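PDB 2WKD: ORF34P2, which binds single-stranded DNA with nanomolar affinity and without sequence specificity, as a phage-encoded single-stranded DNA-binding (SSB) protein. Local coordinates for residues Asp58-Ser63 and Pro82-Val87; Gln9-Thr15 and Gln55-Thr59; Lys26-Leu32 and Ala44-Met50. The protein carries 2 engineered substitutions. Residue numbers count along the deposited sequence, not the author numbering.

Contact 1 (Asp58-Ser63 and Pro82-Val87); sequences DTVTVS and PTVEKV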
loop_
_atom_site.group_PDB
_atom_site.type_symbol
_atom_site.label_atom_id
_atom_site.label_comp_id
_atom_site.label_asym_id
_atom_site.label_seq_id
_atom_site.Cartn_x
_atom_site.Cartn_y
_atom_site.Cartn_z
ATOM N N ASP A 58 14.635 -16.236 -1.568
ATOM C CA ASP A 58 13.226 -16.430 -1.915
ATOM C C ASP A 58 12.598 -15.120 -2.384
ATOM O O ASP A 58 12.983 -14.039 -1.921
ATOM C CB ASP A 58 12.435 -16.947 -0.705
ATOM C CG ASP A 58 12.706 -18.409 -0.391
ATOM O OD1 ASP A 58 13.465 -19.080 -1.139
ATOM O OD2 ASP A 58 12.148 -18.884 0.630
ATOM N N THR A 59 11.628 -15.223 -3.291
ATOM C CA THR A 59 10.755 -14.094 -3.635
ATOM C C THR A 59 9.497 -14.277 -2.788
ATOM O O THR A 59 8.975 -15.411 -2.673
ATOM C CB THR A 59 10.399 -14.071 -5.142
ATOM O OG1 THR A 59 11.601 -14.078 -5.920
ATOM C CG2 THR A 59 9.556 -12.836 -5.518
ATOM N N VAL A 60 9.045 -13.182 -2.162
ATOM C CA VAL A 60 7.876 -13.210 -1.290
ATOM C C VAL A 60 6.889 -12.100 -1.612
ATOM O O VAL A 60 7.264 -11.051 -2.152
ATOM C CB VAL A 60 8.260 -13.075 0.209
ATOM C CG1 VAL A 60 9.049 -14.301 0.678
ATOM C CG2 VAL A 60 9.041 -11.767 0.461
ATOM N N THR A 61 5.631 -12.345 -1.268
ATOM C CA THR A 61 4.615 -11.313 -1.285
ATOM C C THR A 61 4.246 -10.966 0.159
ATOM O O THR A 61 3.773 -11.815 0.910
ATOM C CB THR A 61 3.392 -11.759 -2.113
ATOM O OG1 THR A 61 3.790 -11.863 -3.480
ATOM C CG2 THR A 61 2.275 -10.752 -2.042
ATOM N N VAL A 62 4.497 -9.721 0.547
ATOM C CA VAL A 62 4.080 -9.224 1.861
ATOM C C VAL A 62 2.860 -8.305 1.738
ATOM O O VAL A 62 2.907 -7.275 1.043
ATOM C CB VAL A 62 5.217 -8.502 2.570
ATOM C CG1 VAL A 62 4.761 -8.069 3.965
ATOM C CG2 VAL A 62 6.447 -9.421 2.657
ATOM N N SER A 63 1.772 -8.691 2.415
ATOM C CA SER A 63 0.506 -7.987 2.317
ATOM C C SER A 63 -0.142 -7.747 3.682
ATOM O O SER A 63 -0.359 -8.678 4.449
ATOM C CB SER A 63 -0.458 -8.756 1.412
ATOM O OG SER A 63 -1.619 -7.992 1.118
ATOM N N PRO A 82 0.795 -9.150 8.937
ATOM C CA PRO A 82 0.951 -9.389 7.492
ATOM C C PRO A 82 0.732 -10.843 7.085
ATOM O O PRO A 82 0.956 -11.752 7.886
ATOM C CB PRO A 82 2.409 -9.001 7.224
ATOM C CG PRO A 82 3.098 -9.203 8.534
ATOM C CD PRO A 82 2.080 -8.788 9.566
ATOM N N THR A 83 0.252 -11.045 5.861
ATOM C CA THR A 83 0.320 -12.339 5.204
ATOM C C THR A 83 1.617 -12.315 4.415
ATOM O O THR A 83 1.929 -11.334 3.733
ATOM C CB THR A 83 -0.894 -12.598 4.267
ATOM O OG1 THR A 83 -2.094 -12.670 5.042
ATOM C CG2 THR A 83 -0.750 -13.923 3.549
ATOM N N VAL A 84 2.407 -13.369 4.553
ATOM C CA VAL A 84 3.625 -13.516 3.759
ATOM C C VAL A 84 3.519 -14.825 2.981
ATOM O O VAL A 84 3.299 -15.886 3.566
ATOM C CB VAL A 84 4.941 -13.452 4.618
ATOM C CG1 VAL A 84 6.193 -13.540 3.724
ATOM C CG2 VAL A 84 4.998 -12.165 5.458
ATOM N N GLU A 85 3.660 -14.734 1.662
ATOM C CA GLU A 85 3.581 -15.896 0.780
ATOM C C GLU A 85 4.863 -16.011 -0.009
ATOM O O GLU A 85 5.387 -15.010 -0.503
ATOM C CB GLU A 85 2.394 -15.781 -0.189
ATOM C CG GLU A 85 1.029 -15.952 0.477
ATOM C CD GLU A 85 -0.144 -15.664 -0.453
ATOM O OE1 GLU A 85 -0.290 -14.503 -0.890
ATOM O OE2 GLU A 85 -0.930 -16.597 -0.732
ATOM N N LYS A 86 5.371 -17.234 -0.117
ATOM C CA LYS A 86 6.474 -17.527 -1.022
ATOM C C LYS A 86 5.942 -17.542 -2.468
ATOM O O LYS A 86 4.919 -18.151 -2.729
ATOM C CB LYS A 86 7.095 -18.889 -0.682
ATOM C CG LYS A 86 8.360 -19.199 -1.461
ATOM C CD LYS A 86 9.072 -20.424 -0.902
ATOM C CE LYS A 86 10.266 -20.805 -1.776
ATOM N NZ LYS A 86 10.935 -22.051 -1.296
ATOM N N VAL A 87 6.659 -16.883 -3.380
ATOM C CA VAL A 87 6.319 -16.845 -4.812
ATOM C C VAL A 87 7.244 -17.769 -5.594
ATOM O O VAL A 87 8.459 -17.773 -5.371
ATOM C CB VAL A 87 6.455 -15.408 -5.383
ATOM C CG1 VAL A 87 6.128 -15.373 -6.902
ATOM C CG2 VAL A 87 5.567 -14.446 -4.627
HETATM O O HOH W 1 11.743 -21.180 1.475
HETATM O O HOH W 2 13.620 -21.743 -1.679
HETATM O O HOH W 3 10.841 -17.815 -3.942
HETATM O O HOH W 4 0.875 -12.170 0.990
#
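The strand 82-87 runs antiparallel to 59-63, their axes approaching to 4.5 Å at 153° between N-to-C directions. At P82 the CA makes a CA-H...O contact with S63 O at 3.4 Å, and the CB touches V62 CG1 at 4.1 Å. T83 closes a hydrogen-bonded pair with S63, T83 N donating to S63 O at 2.8 Å and S63 N to T83 O at 3.0 Å. V84 forms a non-hydrogen-bonded pair with V62; its side chain meets V62 CG2 through CG2 (4.2 Å) and V60 CB through CG1 (4.1 Å), so the valines build one apolar face, which continues onto M50, I54 and P51. E85 repeats the two-bond pattern with T61: T61 N to E85 O is 2.8 Å and E85 N to T61 O is 3.0 Å. K86, paired with V60, stretches its all-t side chain along the same face as the valines to D58. The D58 OD2 to K86 NZ salt bridge is long, 3.9 Å, and two waters each link NZ to one carboxylate oxygen; D58 OD2 also accepts from Q55 N. At V87 the backbone N donates to T59 O (2.8 Å), a water joins T59 N to V87 O, and V87 CG2 packs on T61 OG1 at 3.3 Å. T59, T61 and S63 share the face opposite the valines with T83, E85 and V87; there the T61 and S63 hydroxyls hydrogen-bond those of T7 and T5 on adjacent strand 2-9. Strands 59-68 and 77-87 form an antiparallel beta hairpin, a building block of the OB-type fold to which this SSB family is assigned.

Contact 2 (Gln9-Thr15 and Gln55-Thr59); sequences QANEKNT and QMGDT. Engineered in segment 55-59: M56 (natural residue Leu).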
loop_
_atom_site.group_PDB
_atom_site.type_symbol
_atom_site.label_atom_id
_atom_site.label_comp_id
_atom_site.label_asym_id
_atom_site.label_seq_id
_atom_site.Cartn_x
_atom_site.Cartn_y
_atom_site.Cartn_z
ATOM N N GLN A 9 12.424 -9.798 -3.546
ATOM C CA GLN A 9 13.338 -10.873 -3.192
ATOM C C GLN A 9 13.949 -10.580 -1.828
ATOM O O GLN A 9 14.403 -9.469 -1.574
ATOM C CB GLN A 9 14.437 -11.051 -4.240
ATOM C CG GLN A 9 15.342 -12.269 -3.947
ATOM C CD GLN A 9 16.390 -12.522 -5.013
ATOM O OE1 GLN A 9 16.831 -11.612 -5.703
ATOM N NE2 GLN A 9 16.794 -13.773 -5.146
ATOM N N ALA A 10 13.932 -11.571 -0.947
ATOM C CA ALA A 10 14.582 -11.437 0.358
ATOM C C ALA A 10 16.078 -11.677 0.195
ATOM O O ALA A 10 16.518 -12.791 -0.102
ATOM C CB ALA A 10 13.981 -12.411 1.358
ATOM N N ASN A 11 16.867 -10.623 0.342
ATOM C CA ASN A 11 18.300 -10.750 0.122
ATOM C C ASN A 11 19.112 -9.928 1.109
ATOM O O ASN A 11 18.571 -9.326 2.040
ATOM C CB ASN A 11 18.686 -10.451 -1.342
ATOM C CG ASN A 11 18.313 -9.038 -1.779
ATOM O OD1 ASN A 11 18.546 -8.062 -1.066
ATOM N ND2 ASN A 11 17.735 -8.930 -2.964
ATOM N N GLU A 12 20.418 -9.927 0.908
ATOM C CA GLU A 12 21.345 -9.309 1.844
ATOM C C GLU A 12 21.111 -7.790 1.959
ATOM O O GLU A 12 21.387 -7.193 2.995
ATOM C CB GLU A 12 22.791 -9.655 1.439
ATOM C CG GLU A 12 23.245 -11.120 1.784
ATOM C CD GLU A 12 22.677 -12.256 0.870
ATOM O OE1 GLU A 12 21.779 -12.023 0.010
ATOM O OE2 GLU A 12 23.145 -13.413 1.031
ATOM N N LYS A 13 20.567 -7.187 0.904
ATOM C CA LYS A 13 20.274 -5.748 0.869
ATOM C C LYS A 13 19.037 -5.315 1.651
ATOM O O LYS A 13 18.952 -4.171 2.083
ATOM C CB LYS A 13 20.139 -5.257 -0.580
ATOM C CG LYS A 13 21.428 -5.380 -1.398
ATOM C CD LYS A 13 21.168 -5.222 -2.892
ATOM C CE LYS A 13 22.448 -5.446 -3.681
ATOM N NZ LYS A 13 22.246 -5.150 -5.122
ATOM N N ASN A 14 18.074 -6.208 1.834
ATOM C CA ASN A 14 16.810 -5.796 2.447
ATOM C C ASN A 14 16.324 -6.656 3.625
ATOM O O ASN A 14 15.272 -6.377 4.205
ATOM C CB ASN A 14 15.721 -5.681 1.361
ATOM C CG ASN A 14 15.382 -7.020 0.730
ATOM O OD1 ASN A 14 15.905 -8.064 1.127
ATOM N ND2 ASN A 14 14.490 -6.998 -0.250
ATOM N N THR A 15 17.087 -7.697 3.968
ATOM C CA THR A 15 16.681 -8.658 5.000
ATOM C C THR A 15 17.786 -8.872 6.039
ATOM O O THR A 15 18.953 -9.020 5.676
ATOM C CB THR A 15 16.283 -10.016 4.369
ATOM O OG1 THR A 15 15.280 -9.793 3.369
ATOM C CG2 THR A 15 15.724 -10.988 5.420
ATOM N N GLN A 55 13.594 -18.453 3.080
ATOM C CA GLN A 55 15.054 -18.501 2.977
ATOM C C GLN A 55 15.615 -17.322 2.181
ATOM O O GLN A 55 14.937 -16.764 1.327
ATOM C CB GLN A 55 15.487 -19.822 2.338
ATOM C CG GLN A 55 15.325 -21.009 3.287
ATOM C CD GLN A 55 16.201 -22.174 2.914
ATOM O OE1 GLN A 55 15.875 -22.945 2.006
ATOM N NE2 GLN A 55 17.328 -22.322 3.621
HETATM N N MSE A 56 16.854 -16.937 2.473
HETATM C CA MSE A 56 17.538 -15.911 1.689
HETATM C C MSE A 56 17.507 -16.298 0.214
HETATM O O MSE A 56 17.834 -17.432 -0.148
HETATM C CB MSE A 56 18.980 -15.712 2.166
HETATM C CG MSE A 56 19.114 -15.287 3.636
HETATM SE SE MSE A 56 18.306 -13.538 3.957
HETATM C CE MSE A 56 19.779 -12.425 3.344
ATOM N N GLY A 57 17.072 -15.366 -0.627
ATOM C CA GLY A 57 16.944 -15.638 -2.060
ATOM C C GLY A 57 15.529 -15.944 -2.510
ATOM O O GLY A 57 15.236 -15.897 -3.708
ATOM N N ASP A 58 14.635 -16.236 -1.568
ATOM C CA ASP A 58 13.226 -16.430 -1.915
ATOM C C ASP A 58 12.598 -15.120 -2.384
ATOM O O ASP A 58 12.983 -14.039 -1.921
ATOM C CB ASP A 58 12.435 -16.947 -0.705
ATOM C CG ASP A 58 12.706 -18.409 -0.391
ATOM O OD1 ASP A 58 13.465 -19.080 -1.139
ATOM O OD2 ASP A 58 12.148 -18.884 0.630
ATOM N N THR A 59 11.628 -15.223 -3.291
ATOM C CA THR A 59 10.755 -14.094 -3.635
ATOM C C THR A 59 9.497 -14.277 -2.788
ATOM O O THR A 59 8.975 -15.411 -2.673
ATOM C CB THR A 59 10.399 -14.071 -5.142
ATOM O OG1 THR A 59 11.601 -14.078 -5.920
ATOM C CG2 THR A 59 9.556 -12.836 -5.518
#
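Backbone pairing between 9-15 and 55-59 is brief and antiparallel. Q9 and T59 form a non-hydrogen-bonded pair with CA atoms 4.2 Å apart; beyond it A10 N donates to D58 O at 2.8 Å and A10 O accepts from G57 N at 2.7 Å. Q9 CA adds a CA-H...O contact to D58 O at 3.4 Å. The second segment bends sharply here: Q55-D58 is a type II beta turn, closed by D58 N to Q55 O (3.0 Å) and by the D58 carboxylate, whose OD2 accepts from Q55 N at 2.9 Å. G57 sits at phi 100°, psi -15°, where a CB would be jammed against the preceding carbonyl oxygen. The contact thus joins two loops of the OB-type fold, one leading from strand 2-9 to strand 15-18, the other entering strand 59-68. Within the first loop N11 makes an Asx turn, OD1 accepting from K13 N at 3.0 Å, while the N14 side chain spans the bend, taking N11 N on OD1 (2.8 Å) and giving ND2 to Q9 O (2.8 Å). Among side chains reaching across, Q9 extends its amide so that NE2 donates to G57 O at 3.0 Å. The engineered selenomethionine M56, with chi1, chi2 and chi3 all m, curls back over the loop: its CE lies 3.4 Å from N11 C and 3.8 Å from E12 CD, and its SE 3.9 Å from T15 CG2.

Contact 3 (Lys26-Leu32 and Ala44-Met50); sequences KIISVPL and AYGSAFM. Engineered in segment 44-50: M50 (natural residue Leu).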
loop_
_atom_site.group_PDB
_atom_site.type_symbol
_atom_site.label_atom_id
_atom_site.label_comp_id
_atom_site.label_asym_id
_atom_site.label_seq_id
_atom_site.Cartn_x
_atom_site.Cartn_y
_atom_site.Cartn_z
ATOM N N LYS A 26 13.781 -13.499 10.558
ATOM C CA LYS A 26 14.106 -12.626 9.453
ATOM C C LYS A 26 13.162 -11.432 9.469
ATOM O O LYS A 26 11.949 -11.583 9.711
ATOM C CB LYS A 26 13.996 -13.364 8.118
ATOM C CG LYS A 26 15.137 -14.316 7.810
ATOM C CD LYS A 26 15.015 -14.818 6.375
ATOM C CE LYS A 26 16.089 -15.859 6.065
ATOM N NZ LYS A 26 16.012 -17.078 6.927
ATOM N N ILE A 27 13.714 -10.247 9.246
ATOM C CA ILE A 27 12.907 -9.038 9.056
ATOM C C ILE A 27 13.279 -8.428 7.708
ATOM O O ILE A 27 14.462 -8.158 7.450
ATOM C CB ILE A 27 13.138 -7.978 10.158
ATOM C CG1 ILE A 27 12.789 -8.534 11.537
ATOM C CG2 ILE A 27 12.319 -6.711 9.868
ATOM C CD1 ILE A 27 13.087 -7.561 12.685
ATOM N N ILE A 28 12.270 -8.231 6.857
ATOM C CA ILE A 28 12.467 -7.611 5.548
ATOM C C ILE A 28 12.026 -6.147 5.592
ATOM O O ILE A 28 11.100 -5.789 6.326
ATOM C CB ILE A 28 11.726 -8.396 4.418
ATOM C CG1 ILE A 28 12.326 -8.060 3.043
ATOM C CG2 ILE A 28 10.203 -8.151 4.476
ATOM C CD1 ILE A 28 11.782 -8.888 1.885
ATOM N N SER A 29 12.707 -5.311 4.816
ATOM C CA SER A 29 12.384 -3.893 4.704
ATOM C C SER A 29 12.090 -3.610 3.237
ATOM O O SER A 29 12.951 -3.803 2.379
ATOM C CB SER A 29 13.550 -3.034 5.220
ATOM O OG SER A 29 13.259 -1.640 5.112
ATOM N N VAL A 30 10.856 -3.201 2.952
ATOM C CA VAL A 30 10.387 -3.001 1.562
ATOM C C VAL A 30 9.825 -1.588 1.317
ATOM O O VAL A 30 9.249 -0.987 2.232
ATOM C CB VAL A 30 9.328 -4.076 1.147
ATOM C CG1 VAL A 30 9.963 -5.485 1.128
ATOM C CG2 VAL A 30 8.090 -4.045 2.064
ATOM N N PRO A 31 9.985 -1.054 0.083
ATOM C CA PRO A 31 9.486 0.303 -0.236
ATOM C C PRO A 31 7.955 0.310 -0.320
ATOM O O PRO A 31 7.363 -0.587 -0.928
ATOM C CB PRO A 31 10.099 0.594 -1.614
ATOM C CG PRO A 31 10.264 -0.741 -2.252
ATOM C CD PRO A 31 10.590 -1.708 -1.101
ATOM N N LEU A 32 7.341 1.299 0.316
ATOM C CA LEU A 32 5.890 1.452 0.332
ATOM C C LEU A 32 5.311 2.184 -0.876
ATOM O O LEU A 32 4.095 2.211 -1.054
ATOM C CB LEU A 32 5.443 2.144 1.615
ATOM C CG LEU A 32 5.931 1.436 2.871
ATOM C CD1 LEU A 32 5.464 2.230 4.074
ATOM C CD2 LEU A 32 5.453 -0.036 2.947
ATOM N N ALA A 44 9.563 5.859 1.569
ATOM C CA ALA A 44 9.372 5.233 2.871
ATOM C C ALA A 44 9.439 3.695 2.761
ATOM O O ALA A 44 9.030 3.118 1.744
ATOM C CB ALA A 44 8.067 5.677 3.477
ATOM N N TYR A 45 9.968 3.052 3.804
ATOM C CA TYR A 45 10.146 1.602 3.851
ATOM C C TYR A 45 9.384 0.995 5.003
ATOM O O TYR A 45 9.352 1.558 6.091
ATOM C CB TYR A 45 11.628 1.224 3.945
ATOM C CG TYR A 45 12.308 1.315 2.611
ATOM C CD1 TYR A 45 12.651 2.553 2.073
ATOM C CD2 TYR A 45 12.574 0.168 1.866
ATOM C CE1 TYR A 45 13.248 2.647 0.831
ATOM C CE2 TYR A 45 13.171 0.245 0.623
ATOM C CZ TYR A 45 13.507 1.496 0.113
ATOM O OH TYR A 45 14.103 1.591 -1.115
ATOM N N GLY A 46 8.738 -0.136 4.742
ATOM C CA GLY A 46 8.046 -0.869 5.789
ATOM C C GLY A 46 8.757 -2.170 6.107
ATOM O O GLY A 46 9.362 -2.794 5.230
ATOM N N SER A 47 8.672 -2.581 7.366
ATOM C CA SER A 47 9.291 -3.825 7.816
ATOM C C SER A 47 8.256 -4.875 8.188
ATOM O O SER A 47 7.179 -4.550 8.692
ATOM C CB SER A 47 10.202 -3.552 9.010
ATOM O OG SER A 47 11.054 -2.462 8.715
ATOM N N ALA A 48 8.596 -6.137 7.943
ATOM C CA ALA A 48 7.735 -7.271 8.298
ATOM C C ALA A 48 8.569 -8.490 8.701
ATOM O O ALA A 48 9.625 -8.748 8.113
ATOM C CB ALA A 48 6.829 -7.629 7.132
ATOM N N PHE A 49 8.078 -9.237 9.689
ATOM C CA PHE A 49 8.692 -10.499 10.082
ATOM C C PHE A 49 8.326 -11.585 9.082
ATOM O O PHE A 49 7.178 -11.659 8.632
ATOM C CB PHE A 49 8.246 -10.901 11.492
ATOM C CG PHE A 49 8.858 -10.062 12.592
ATOM C CD1 PHE A 49 10.094 -10.403 13.143
ATOM C CD2 PHE A 49 8.201 -8.941 13.082
ATOM C CE1 PHE A 49 10.659 -9.637 14.167
ATOM C CE2 PHE A 49 8.768 -8.166 14.110
ATOM C CZ PHE A 49 9.996 -8.518 14.648
HETATM N N MSE A 50 9.304 -12.409 8.722
HETATM C CA MSE A 50 9.119 -13.508 7.779
HETATM C C MSE A 50 8.808 -14.780 8.556
HETATM O O MSE A 50 9.360 -14.989 9.642
HETATM C CB MSE A 50 10.399 -13.761 6.963
HETATM C CG MSE A 50 10.922 -12.574 6.193
HETATM SE SE MSE A 50 9.884 -12.253 4.554
HETATM C CE MSE A 50 11.370 -11.917 3.403
HETATM O O HOH W 5 12.032 -15.800 9.850
#
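Side chains alternate cleanly across the antiparallel pair 26-31 and 45-49, whose axes come within 4.3 Å. On one face I27, with chi1 m and chi2 t, brings CD1 to 3.5 Å from F49 CE1, while P31 lies over a face of the Y45 ring, a CH-pi contact with CB 4.2 Å from the ring centroid. S29, chi1 t, places OG 3.5 Å from Y45 CB. The opposite face is buried. There I28 (t, t) reaches with CD1 to 3.4 Å from CE of the engineered selenomethionine M50, and I28 CG2 meets A48 CB at 4.3 Å. Just past the strand end, L32 (m, t) lays its CG 3.7 Å from G46 N and fills the place a CB on G46 would need. V30 and L32 pack on strands 2-9 and 77-87, and K26 extends away to a weak hydrogen bond with I54 O. Backbone bonds at K26-M50, I28-A48, V30-G46 and L32-A44 hold the register; G46 N donates to V30 O at 2.7 Å. P31 O accepts from T2 OG1 of the second subunit. The buried face is aliphatic apart from the selenium of M50 and belongs to the interior of the OB-type fold, whereas the other is mixed, its aromatic rings backed by I27 and P31 and set among serine hydroxyls, so the sheet has one face suited to the core and one suited to solvent.

Overall arrangement
The three contacts lie about 11 Å apart, centre to centre, around a shared interior. Contacts 1 and 2 share D58 and T59, so the turn at 55-58 leads straight into the hairpin strand. Contact 3 meets both through the engineered M50: its CE lies 3.8 Å from V60 CG2 of contact 1 and 3.4 Å from A10 CB of contact 2. V62 CG1 to A48 CB, also 3.8 Å, extends the packing between contacts 1 and 3, whose strands 77-87 and 45-49 are sheet neighbours. A probable hydrogen bond from S29 N to N14 O, 2.8 Å, ties contact 2 to contact 3. No DNA is present in these coordinates to locate the binding surface.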